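Local coordinates for protein pectate lyase 47 (Bacillus sp. TS-47, PDB 1VBL) that cleaves pectate by the elimination reaction of pectate lyases, as a calcium-binding, thermostable, secreted enzyme of polysaccharide lyase family 1, at residues 35-40 / 73-78; 315-320 / 342-347; 325-330 / 397-402. One frame throughout, in Å; residues are numbered along the deposited sequence.

Contact 1 (35-40 / 73-78); sequences VTNRTE and DNNQPV
Arg38 and Asn75 bring the two backbones together, with their CA atoms 6.6 Å apart. Segment 35-40 leaves a strand, turns at Thr36 and Asn37, and enters the first turn of helix 38-44. Segment 73-78 is irregular loop. Asn75 has positive phi, and its side chain is directed at the start of the helix. Asn37 is the N-cap: its OD1 accepts from Glu40 N at 2.9 Å. Glu40 in turn reaches back, and its OE1 takes bonds from both Thr36 N and Thr36 OG1. Across the contact, Asn75 OD1 accepts from Thr39 N at 3.3 Å, nearly straight (168°) and on a lone pair in the carbonyl plane. Thr39 OG1 donates to Asn75 OD1 at 3.2 Å, from above that plane. With chi1 at -61°, OG1 stands beside its own backbone N, and both donors reach one oxygen. The side chains of Asn37 and Asn75 cross at about a right angle, with Asn37 CG 3.5 Å from Asn75 ND2 and the amide planes 36° apart. Arg38 NH1 gives hydrogen bonds to two waters, which pass weak bonds on to Asn75 OD1 and Asp73 OD1. Arg38 NE is hydrogen-bonded to Arg125 O, and Asp73 OD2 forms a salt bridge with Arg125. Asn37 and Asn75 thus supply acceptors for two amides of the first helical turn. The partial positive charge of the helix start probably favours both oxygens.

Contact 2 (315-320 / 342-347); sequences WGVGVF and IKVWSK
Trp315 and Ile342 open a parallel pairing of strands 315-318 and 342-345. The axes of the two short strands come within 4.6 Å, 22° from parallel. Three backbone hydrogen bonds carry the ladder. Lys343 N donates to Trp315 O at 3.0 Å. Val317 N donates to Lys343 O, and Trp345 N to Val317 O, each at 2.8 Å. CA-H...O contacts accompany them, as from Ile342 CA to Trp315 O. Beyond these bonds a water takes over: it accepts from Val319 N and donates to Trp345 O.

Apolar contacts lie on the face that carries Trp315, Val317, Ile342 and Val344. Trp315 CE3 meets Ile342 CG1 at 4.0 Å, obliquely to the ring. Ile342 CG2 touches Val317 CG2 at 3.8 Å. Val344 CG2 comes against Val317 CB, while Val344 CG1 lies near Val317 O. In Val317, CG1 is anti to the backbone N (chi1 177°), which puts CG2 beside that N and within contact of Ile342. Strand 351-361 and helix 370-377 add to this layer, with Met352 and Leu370 among the partners. Trp315 NE1 is hydrogen-bonded to Tyr301 OH.

The opposite face has glycine on one strand and large side chains on the other. Gly316 CA approaches the edge of the Trp345 ring, 4.4 Å from NE1. Lys343 CG lies over one face of that indole, which also makes a cation-pi contact with Arg288. Past the strands, Ser346 OG packs on Val319 CG1 and is hydrogen-bonded to Glu350.

The pairing fits the stacked coils of a pectate lyase parallel beta-helix. The backbone bonds set the register of the two strands, and the apolar branches of Trp315, Val317, Ile342 and Val344 pack alongside. On the other face the indole lies beside bare glycine backbone.

Contact 3 (325-330 / 397-402); sequences AQNNYF and HPTPSV
Asn327 and Thr399 meet where a turn of the parallel beta-helix, at the break in strand 322-332, faces the chain leading into the C-terminal helix 402-409. Their CA atoms are 4.6 Å apart. Asn327 adopts left-handed backbone angles (phi 45°, psi 54°), and its side chain is directed at the other segment. Its ND2 donates to His397 O at 2.9 Å and 174°. The oxygen lies in the plane of the Asn327 amide, but the donor stands above the carbonyl plane of His397. Thr399 OG1 comes close to Asn327 CB, 3.1 Å away, while it is hydrogen-bonded to Gly356 O. Thr399 CG2 sits 3.4 Å from Asn328 O. The Tyr329 ring turns an edge to Thr399 O, with CD1 at 3.4 Å. Val402 CG1 touches Tyr329 CB, and Val402 CG2 lies near Asn327 O. Val402 N donates to Thr399 O, a bond within this turn at the start of helix 402-409. Around the contact, strand 351-361 provides Gly356 for Thr399 and Asp360 for the Tyr329 hydroxyl. Strand 293-303 contributes Asn298, which bonds both Asn327 O and His397 N. Strand 364-367 places Arg365 and Tyr367 against Pro400.

Overall arrangement
Contact 1 comes first in the chain and lies on the opposite side of the chain's centre from the other two. Its centre is about 41 Å from that of contact 2 and about 42 Å from that of contact 3. Contacts 2 and 3 have centres about 22 Å apart, and their segments alternate along the chain. Strand 315-318 leads into strand 322-332, which is followed by strand 342-345. Contacts 2 and 3 touch through Trp315, whose ring packs on Ala325 and Phe330. Contact 1 lies toward the N-terminal end of the beta-helix, and contacts 2 and 3 toward its C-terminal end. All three lie away from the calcium site of Asp190, Asp229 and Asp233.

Contact 1 (35-40 / 73-78)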
loop_
_atom_site.group_PDB
_atom_site.type_symbol
_atom_site.label_atom_id
_atom_site.label_comp_id
_atom_site.label_asym_id
_atom_site.label_seq_id
_atom_site.Cartn_x
_atom_site.Cartn_y
_atom_site.Cartn_z
ATOM N N VAL A 35 1.424 -7.604 22.299
ATOM C CA VAL A 35 1.925 -6.247 22.481
ATOM C C VAL A 35 0.814 -5.209 22.490
ATOM O O VAL A 35 -0.195 -5.356 21.797
ATOM C CB VAL A 35 2.961 -5.892 21.389
ATOM C CG1 VAL A 35 4.131 -6.863 21.464
ATOM C CG2 VAL A 35 2.316 -5.946 20.006
ATOM N N THR A 36 1.014 -4.154 23.278
ATOM C CA THR A 36 0.020 -3.095 23.410
ATOM C C THR A 36 0.554 -1.684 23.140
ATOM O O THR A 36 -0.200 -0.713 23.207
ATOM C CB THR A 36 -0.605 -3.119 24.822
ATOM O OG1 THR A 36 0.407 -2.841 25.796
ATOM C CG2 THR A 36 -1.203 -4.490 25.115
ATOM N N ASN A 37 1.845 -1.566 22.845
ATOM C CA ASN A 37 2.437 -0.262 22.555
ATOM C C ASN A 37 3.712 -0.397 21.732
ATOM O O ASN A 37 4.210 -1.499 21.522
ATOM C CB ASN A 37 2.722 0.508 23.853
ATOM C CG ASN A 37 3.702 -0.209 24.758
ATOM O OD1 ASN A 37 4.806 -0.555 24.345
ATOM N ND2 ASN A 37 3.303 -0.426 26.009
ATOM N N ARG A 38 4.238 0.735 21.273
ATOM C CA ARG A 38 5.437 0.751 20.447
ATOM C C ARG A 38 6.620 -0.007 21.031
ATOM O O ARG A 38 7.241 -0.821 20.350
ATOM C CB ARG A 38 5.860 2.195 20.154
ATOM C CG ARG A 38 7.095 2.294 19.264
ATOM C CD ARG A 38 7.417 3.732 18.890
ATOM N NE ARG A 38 8.643 3.807 18.100
ATOM C CZ ARG A 38 9.855 3.534 18.573
ATOM N NH1 ARG A 38 10.013 3.171 19.841
ATOM N NH2 ARG A 38 10.910 3.611 17.774
ATOM N N THR A 39 6.942 0.264 22.292
ATOM C CA THR A 39 8.074 -0.404 22.922
ATOM C C THR A 39 7.927 -1.922 22.929
ATOM O O THR A 39 8.845 -2.638 22.536
ATOM C CB THR A 39 8.273 0.089 24.369
ATOM O OG1 THR A 39 8.541 1.496 24.356
ATOM C CG2 THR A 39 9.438 -0.636 25.021
ATOM N N GLU A 40 6.773 -2.412 23.368
ATOM C CA GLU A 40 6.543 -3.852 23.418
ATOM C C GLU A 40 6.626 -4.470 22.026
ATOM O O GLU A 40 7.091 -5.600 21.863
ATOM C CB GLU A 40 5.177 -4.152 24.040
ATOM C CG GLU A 40 4.962 -3.489 25.397
ATOM C CD GLU A 40 3.696 -3.962 26.088
ATOM O OE1 GLU A 40 2.676 -4.220 25.442
ATOM O OE2 GLU A 40 3.750 -4.062 27.411
ATOM N N ASP A 73 9.988 7.024 23.910
ATOM C CA ASP A 73 10.357 5.765 24.536
ATOM C C ASP A 73 9.550 5.441 25.789
ATOM O O ASP A 73 9.610 4.324 26.303
ATOM C CB ASP A 73 11.858 5.762 24.824
ATOM C CG ASP A 73 12.680 5.911 23.557
ATOM O OD1 ASP A 73 12.517 5.066 22.647
ATOM O OD2 ASP A 73 13.476 6.871 23.463
ATOM N N ASN A 74 8.792 6.416 26.277
ATOM C CA ASN A 74 7.940 6.197 27.439
ATOM C C ASN A 74 6.519 5.996 26.920
ATOM O O ASN A 74 5.550 6.041 27.676
ATOM C CB ASN A 74 7.998 7.392 28.392
ATOM C CG ASN A 74 9.350 7.529 29.068
ATOM O OD1 ASN A 74 9.857 6.575 29.660
ATOM N ND2 ASN A 74 9.938 8.717 28.986
ATOM N N ASN A 75 6.424 5.779 25.611
ATOM C CA ASN A 75 5.156 5.550 24.927
ATOM C C ASN A 75 4.181 6.719 24.980
ATOM O O ASN A 75 2.971 6.537 24.833
ATOM C CB ASN A 75 4.493 4.280 25.465
ATOM C CG ASN A 75 5.299 3.030 25.153
ATOM O OD1 ASN A 75 5.577 2.731 23.987
ATOM N ND2 ASN A 75 5.682 2.295 26.194
ATOM N N GLN A 76 4.708 7.921 25.186
ATOM C CA GLN A 76 3.874 9.114 25.220
ATOM C C GLN A 76 3.863 9.740 23.828
ATOM O O GLN A 76 4.896 9.820 23.168
ATOM C CB GLN A 76 4.410 10.123 26.238
ATOM C CG GLN A 76 4.284 9.679 27.684
ATOM C CD GLN A 76 2.909 9.125 28.001
ATOM O OE1 GLN A 76 2.662 7.923 27.868
ATOM N NE2 GLN A 76 1.998 10.001 28.406
ATOM N N PRO A 77 2.688 10.190 23.362
ATOM C CA PRO A 77 2.586 10.804 22.036
ATOM C C PRO A 77 3.499 12.015 21.849
ATOM O O PRO A 77 3.650 12.839 22.752
ATOM C CB PRO A 77 1.103 11.161 21.934
ATOM C CG PRO A 77 0.705 11.385 23.366
ATOM C CD PRO A 77 1.391 10.236 24.059
ATOM N N VAL A 78 4.114 12.107 20.674
ATOM C CA VAL A 78 5.002 13.220 20.367
ATOM C C VAL A 78 4.492 13.951 19.134
ATOM O O VAL A 78 3.798 13.370 18.298
ATOM C CB VAL A 78 6.456 12.744 20.106
ATOM C CG1 VAL A 78 6.988 12.012 21.326
ATOM C CG2 VAL A 78 6.506 11.840 18.874
HETATM O O HOH W 1 8.232 3.957 22.154
HETATM O O HOH W 2 12.557 2.067 21.018
#

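Contact 2 (315-320 / 342-347)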
loop_
_atom_site.group_PDB
_atom_site.type_symbol
_atom_site.label_atom_id
_atom_site.label_comp_id
_atom_site.label_asym_id
_atom_site.label_seq_id
_atom_site.Cartn_x
_atom_site.Cartn_y
_atom_site.Cartn_z
ATOM N N TRP A 315 -6.324 0.710 -12.386
ATOM C CA TRP A 315 -5.207 -0.108 -12.842
ATOM C C TRP A 315 -4.158 0.660 -13.640
ATOM O O TRP A 315 -4.423 1.141 -14.745
ATOM C CB TRP A 315 -5.727 -1.282 -13.670
ATOM C CG TRP A 315 -6.657 -2.183 -12.907
ATOM C CD1 TRP A 315 -6.702 -2.361 -11.552
ATOM C CD2 TRP A 315 -7.641 -3.063 -13.461
ATOM N NE1 TRP A 315 -7.657 -3.300 -11.229
ATOM C CE2 TRP A 315 -8.247 -3.747 -12.383
ATOM C CE3 TRP A 315 -8.069 -3.342 -14.766
ATOM C CZ2 TRP A 315 -9.260 -4.695 -12.568
ATOM C CZ3 TRP A 315 -9.077 -4.285 -14.951
ATOM C CH2 TRP A 315 -9.660 -4.950 -13.854
ATOM N N GLY A 316 -2.964 0.766 -13.064
ATOM C CA GLY A 316 -1.879 1.463 -13.724
ATOM C C GLY A 316 -1.001 0.478 -14.469
ATOM O O GLY A 316 -0.316 -0.345 -13.857
ATOM N N VAL A 317 -1.033 0.554 -15.796
ATOM C CA VAL A 317 -0.234 -0.329 -16.633
ATOM C C VAL A 317 1.110 0.350 -16.885
ATOM O O VAL A 317 1.217 1.254 -17.717
ATOM C CB VAL A 317 -0.943 -0.606 -17.976
ATOM C CG1 VAL A 317 -0.066 -1.479 -18.865
ATOM C CG2 VAL A 317 -2.279 -1.291 -17.723
ATOM N N GLY A 318 2.126 -0.084 -16.146
ATOM C CA GLY A 318 3.450 0.492 -16.284
ATOM C C GLY A 318 4.356 -0.323 -17.181
ATOM O O GLY A 318 3.953 -1.353 -17.725
ATOM N N VAL A 319 5.596 0.134 -17.320
ATOM C CA VAL A 319 6.561 -0.536 -18.175
ATOM C C VAL A 319 6.754 -2.015 -17.878
ATOM O O VAL A 319 6.944 -2.418 -16.730
ATOM C CB VAL A 319 7.938 0.165 -18.122
ATOM C CG1 VAL A 319 7.817 1.580 -18.680
ATOM C CG2 VAL A 319 8.460 0.191 -16.689
ATOM N N PHE A 320 6.686 -2.808 -18.941
ATOM C CA PHE A 320 6.866 -4.250 -18.888
ATOM C C PHE A 320 5.945 -4.987 -17.927
ATOM O O PHE A 320 6.247 -6.106 -17.521
ATOM C CB PHE A 320 8.321 -4.584 -18.548
ATOM C CG PHE A 320 9.320 -3.894 -19.429
ATOM C CD1 PHE A 320 9.982 -2.753 -18.990
ATOM C CD2 PHE A 320 9.572 -4.364 -20.714
ATOM C CE1 PHE A 320 10.883 -2.087 -19.816
ATOM C CE2 PHE A 320 10.473 -3.704 -21.552
ATOM C CZ PHE A 320 11.129 -2.562 -21.102
ATOM N N ILE A 342 -8.412 2.438 -16.534
ATOM C CA ILE A 342 -7.057 1.963 -16.788
ATOM C C ILE A 342 -6.235 3.151 -17.264
ATOM O O ILE A 342 -6.722 3.987 -18.018
ATOM C CB ILE A 342 -7.013 0.875 -17.885
ATOM C CG1 ILE A 342 -7.725 -0.391 -17.404
ATOM C CG2 ILE A 342 -5.557 0.560 -18.247
ATOM C CD1 ILE A 342 -7.741 -1.505 -18.428
ATOM N N LYS A 343 -4.998 3.238 -16.802
ATOM C CA LYS A 343 -4.117 4.322 -17.209
ATOM C C LYS A 343 -2.795 3.661 -17.563
ATOM O O LYS A 343 -2.341 2.765 -16.854
ATOM C CB LYS A 343 -3.947 5.325 -16.065
ATOM C CG LYS A 343 -3.422 6.684 -16.499
ATOM C CD LYS A 343 -3.704 7.737 -15.434
ATOM C CE LYS A 343 -3.285 9.128 -15.889
ATOM N NZ LYS A 343 -3.609 10.162 -14.867
ATOM N N VAL A 344 -2.187 4.080 -18.666
ATOM C CA VAL A 344 -0.931 3.478 -19.091
ATOM C C VAL A 344 0.254 4.432 -19.002
ATOM O O VAL A 344 0.173 5.582 -19.430
ATOM C CB VAL A 344 -1.036 2.951 -20.542
ATOM C CG1 VAL A 344 0.267 2.272 -20.949
ATOM C CG2 VAL A 344 -2.203 1.978 -20.656
ATOM N N TRP A 345 1.352 3.940 -18.435
ATOM C CA TRP A 345 2.570 4.728 -18.296
ATOM C C TRP A 345 3.724 3.957 -18.940
ATOM O O TRP A 345 4.469 3.253 -18.258
ATOM C CB TRP A 345 2.895 4.978 -16.818
ATOM C CG TRP A 345 1.729 5.416 -15.974
ATOM C CD1 TRP A 345 0.870 4.611 -15.276
ATOM C CD2 TRP A 345 1.310 6.762 -15.723
ATOM N NE1 TRP A 345 -0.056 5.374 -14.605
ATOM C CE2 TRP A 345 0.190 6.697 -14.862
ATOM C CE3 TRP A 345 1.769 8.017 -16.142
ATOM C CZ2 TRP A 345 -0.476 7.841 -14.412
ATOM C CZ3 TRP A 345 1.107 9.155 -15.694
ATOM C CH2 TRP A 345 -0.005 9.057 -14.837
ATOM N N SER A 346 3.861 4.086 -20.255
ATOM C CA SER A 346 4.922 3.398 -20.982
ATOM C C SER A 346 5.099 4.006 -22.366
ATOM O O SER A 346 4.303 4.838 -22.789
ATOM C CB SER A 346 4.582 1.912 -21.128
ATOM O OG SER A 346 5.583 1.226 -21.861
ATOM N N LYS A 347 6.149 3.588 -23.065
ATOM C CA LYS A 347 6.413 4.075 -24.413
ATOM C C LYS A 347 6.164 2.958 -25.415
ATOM O O LYS A 347 6.221 3.170 -26.624
ATOM C CB LYS A 347 7.857 4.564 -24.533
ATOM C CG LYS A 347 8.161 5.771 -23.664
ATOM C CD LYS A 347 9.602 6.219 -23.814
ATOM C CE LYS A 347 9.868 7.463 -22.979
ATOM N NZ LYS A 347 11.268 7.944 -23.134
HETATM O O HOH W 3 5.661 2.923 -15.796
#

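Contact 3 (325-330 / 397-402)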
loop_
_atom_site.group_PDB
_atom_site.type_symbol
_atom_site.label_atom_id
_atom_site.label_comp_id
_atom_site.label_asym_id
_atom_site.label_seq_id
_atom_site.Cartn_x
_atom_site.Cartn_y
_atom_site.Cartn_z
ATOM N N ALA A 325 -6.017 -9.629 -15.118
ATOM C CA ALA A 325 -7.187 -9.286 -14.310
ATOM C C ALA A 325 -8.403 -10.157 -14.611
ATOM O O ALA A 325 -8.786 -10.325 -15.767
ATOM C CB ALA A 325 -7.538 -7.813 -14.522
ATOM N N GLN A 326 -9.017 -10.693 -13.558
ATOM C CA GLN A 326 -10.185 -11.553 -13.708
ATOM C C GLN A 326 -11.322 -11.256 -12.741
ATOM O O GLN A 326 -11.113 -11.122 -11.536
ATOM C CB GLN A 326 -9.807 -13.022 -13.494
ATOM C CG GLN A 326 -8.944 -13.659 -14.553
ATOM C CD GLN A 326 -8.630 -15.103 -14.209
ATOM O OE1 GLN A 326 -7.707 -15.388 -13.448
ATOM N NE2 GLN A 326 -9.419 -16.022 -14.749
ATOM N N ASN A 327 -12.531 -11.179 -13.283
ATOM C CA ASN A 327 -13.732 -10.996 -12.484
ATOM C C ASN A 327 -13.694 -9.950 -11.369
ATOM O O ASN A 327 -13.994 -10.253 -10.211
ATOM C CB ASN A 327 -14.131 -12.359 -11.909
ATOM C CG ASN A 327 -14.363 -13.395 -12.997
ATOM O OD1 ASN A 327 -14.029 -13.164 -14.163
ATOM N ND2 ASN A 327 -14.927 -14.543 -12.625
ATOM N N ASN A 328 -13.328 -8.725 -11.728
ATOM C CA ASN A 328 -13.297 -7.632 -10.769
ATOM C C ASN A 328 -14.571 -6.841 -11.010
ATOM O O ASN A 328 -15.051 -6.755 -12.140
ATOM C CB ASN A 328 -12.063 -6.754 -10.981
ATOM C CG ASN A 328 -10.777 -7.519 -10.782
ATOM O OD1 ASN A 328 -10.153 -7.973 -11.745
ATOM N ND2 ASN A 328 -10.384 -7.691 -9.529
ATOM N N TYR A 329 -15.112 -6.266 -9.945
ATOM C CA TYR A 329 -16.362 -5.518 -10.015
ATOM C C TYR A 329 -16.167 -4.052 -9.637
ATOM O O TYR A 329 -15.666 -3.750 -8.554
ATOM C CB TYR A 329 -17.366 -6.169 -9.062
ATOM C CG TYR A 329 -18.813 -5.779 -9.261
ATOM C CD1 TYR A 329 -19.757 -6.735 -9.619
ATOM C CD2 TYR A 329 -19.246 -4.468 -9.051
ATOM C CE1 TYR A 329 -21.102 -6.405 -9.760
ATOM C CE2 TYR A 329 -20.597 -4.123 -9.191
ATOM C CZ TYR A 329 -21.517 -5.104 -9.545
ATOM O OH TYR A 329 -22.849 -4.790 -9.684
ATOM N N PHE A 330 -16.578 -3.148 -10.526
ATOM C CA PHE A 330 -16.457 -1.711 -10.273
ATOM C C PHE A 330 -17.826 -1.059 -10.119
ATOM O O PHE A 330 -18.738 -1.317 -10.904
ATOM C CB PHE A 330 -15.738 -0.993 -11.424
ATOM C CG PHE A 330 -14.287 -1.350 -11.566
ATOM C CD1 PHE A 330 -13.906 -2.530 -12.197
ATOM C CD2 PHE A 330 -13.302 -0.487 -11.092
ATOM C CE1 PHE A 330 -12.563 -2.843 -12.359
ATOM C CE2 PHE A 330 -11.954 -0.788 -11.244
ATOM C CZ PHE A 330 -11.580 -1.971 -11.881
ATOM N N HIS A 397 -14.259 -16.490 -8.023
ATOM C CA HIS A 397 -15.711 -16.381 -7.997
ATOM C C HIS A 397 -16.275 -15.627 -9.188
ATOM O O HIS A 397 -15.591 -14.799 -9.792
ATOM C CB HIS A 397 -16.160 -15.682 -6.718
ATOM C CG HIS A 397 -15.653 -16.332 -5.473
ATOM N ND1 HIS A 397 -16.000 -17.616 -5.110
ATOM C CD2 HIS A 397 -14.802 -15.887 -4.519
ATOM C CE1 HIS A 397 -15.384 -17.933 -3.986
ATOM N NE2 HIS A 397 -14.649 -16.903 -3.607
ATOM N N PRO A 398 -17.534 -15.922 -9.550
ATOM C CA PRO A 398 -18.193 -15.255 -10.674
ATOM C C PRO A 398 -18.337 -13.790 -10.287
ATOM O O PRO A 398 -18.727 -13.476 -9.167
ATOM C CB PRO A 398 -19.534 -15.981 -10.775
ATOM C CG PRO A 398 -19.782 -16.450 -9.362
ATOM C CD PRO A 398 -18.420 -16.929 -8.937
ATOM N N THR A 399 -18.033 -12.897 -11.220
ATOM C CA THR A 399 -18.072 -11.465 -10.944
ATOM C C THR A 399 -19.289 -10.898 -10.208
ATOM O O THR A 399 -19.138 -10.065 -9.309
ATOM C CB THR A 399 -17.862 -10.664 -12.238
ATOM O OG1 THR A 399 -16.864 -11.311 -13.038
ATOM C CG2 THR A 399 -17.379 -9.244 -11.906
ATOM N N PRO A 400 -20.509 -11.329 -10.563
ATOM C CA PRO A 400 -21.627 -10.736 -9.820
ATOM C C PRO A 400 -21.696 -11.062 -8.323
ATOM O O PRO A 400 -22.368 -10.366 -7.564
ATOM C CB PRO A 400 -22.863 -11.196 -10.605
ATOM C CG PRO A 400 -22.402 -12.413 -11.339
ATOM C CD PRO A 400 -20.979 -12.116 -11.716
ATOM N N SER A 401 -20.980 -12.094 -7.892
ATOM C CA SER A 401 -20.967 -12.472 -6.478
ATOM C C SER A 401 -19.908 -11.707 -5.674
ATOM O O SER A 401 -19.924 -11.716 -4.438
ATOM C CB SER A 401 -20.695 -13.974 -6.343
ATOM O OG SER A 401 -21.679 -14.732 -7.023
ATOM N N VAL A 402 -18.997 -11.037 -6.375
ATOM C CA VAL A 402 -17.908 -10.310 -5.724
ATOM C C VAL A 402 -18.271 -9.223 -4.705
ATOM O O VAL A 402 -17.760 -9.235 -3.591
ATOM C CB VAL A 402 -16.939 -9.721 -6.786
ATOM C CG1 VAL A 402 -15.925 -8.782 -6.128
ATOM C CG2 VAL A 402 -16.206 -10.865 -7.493
#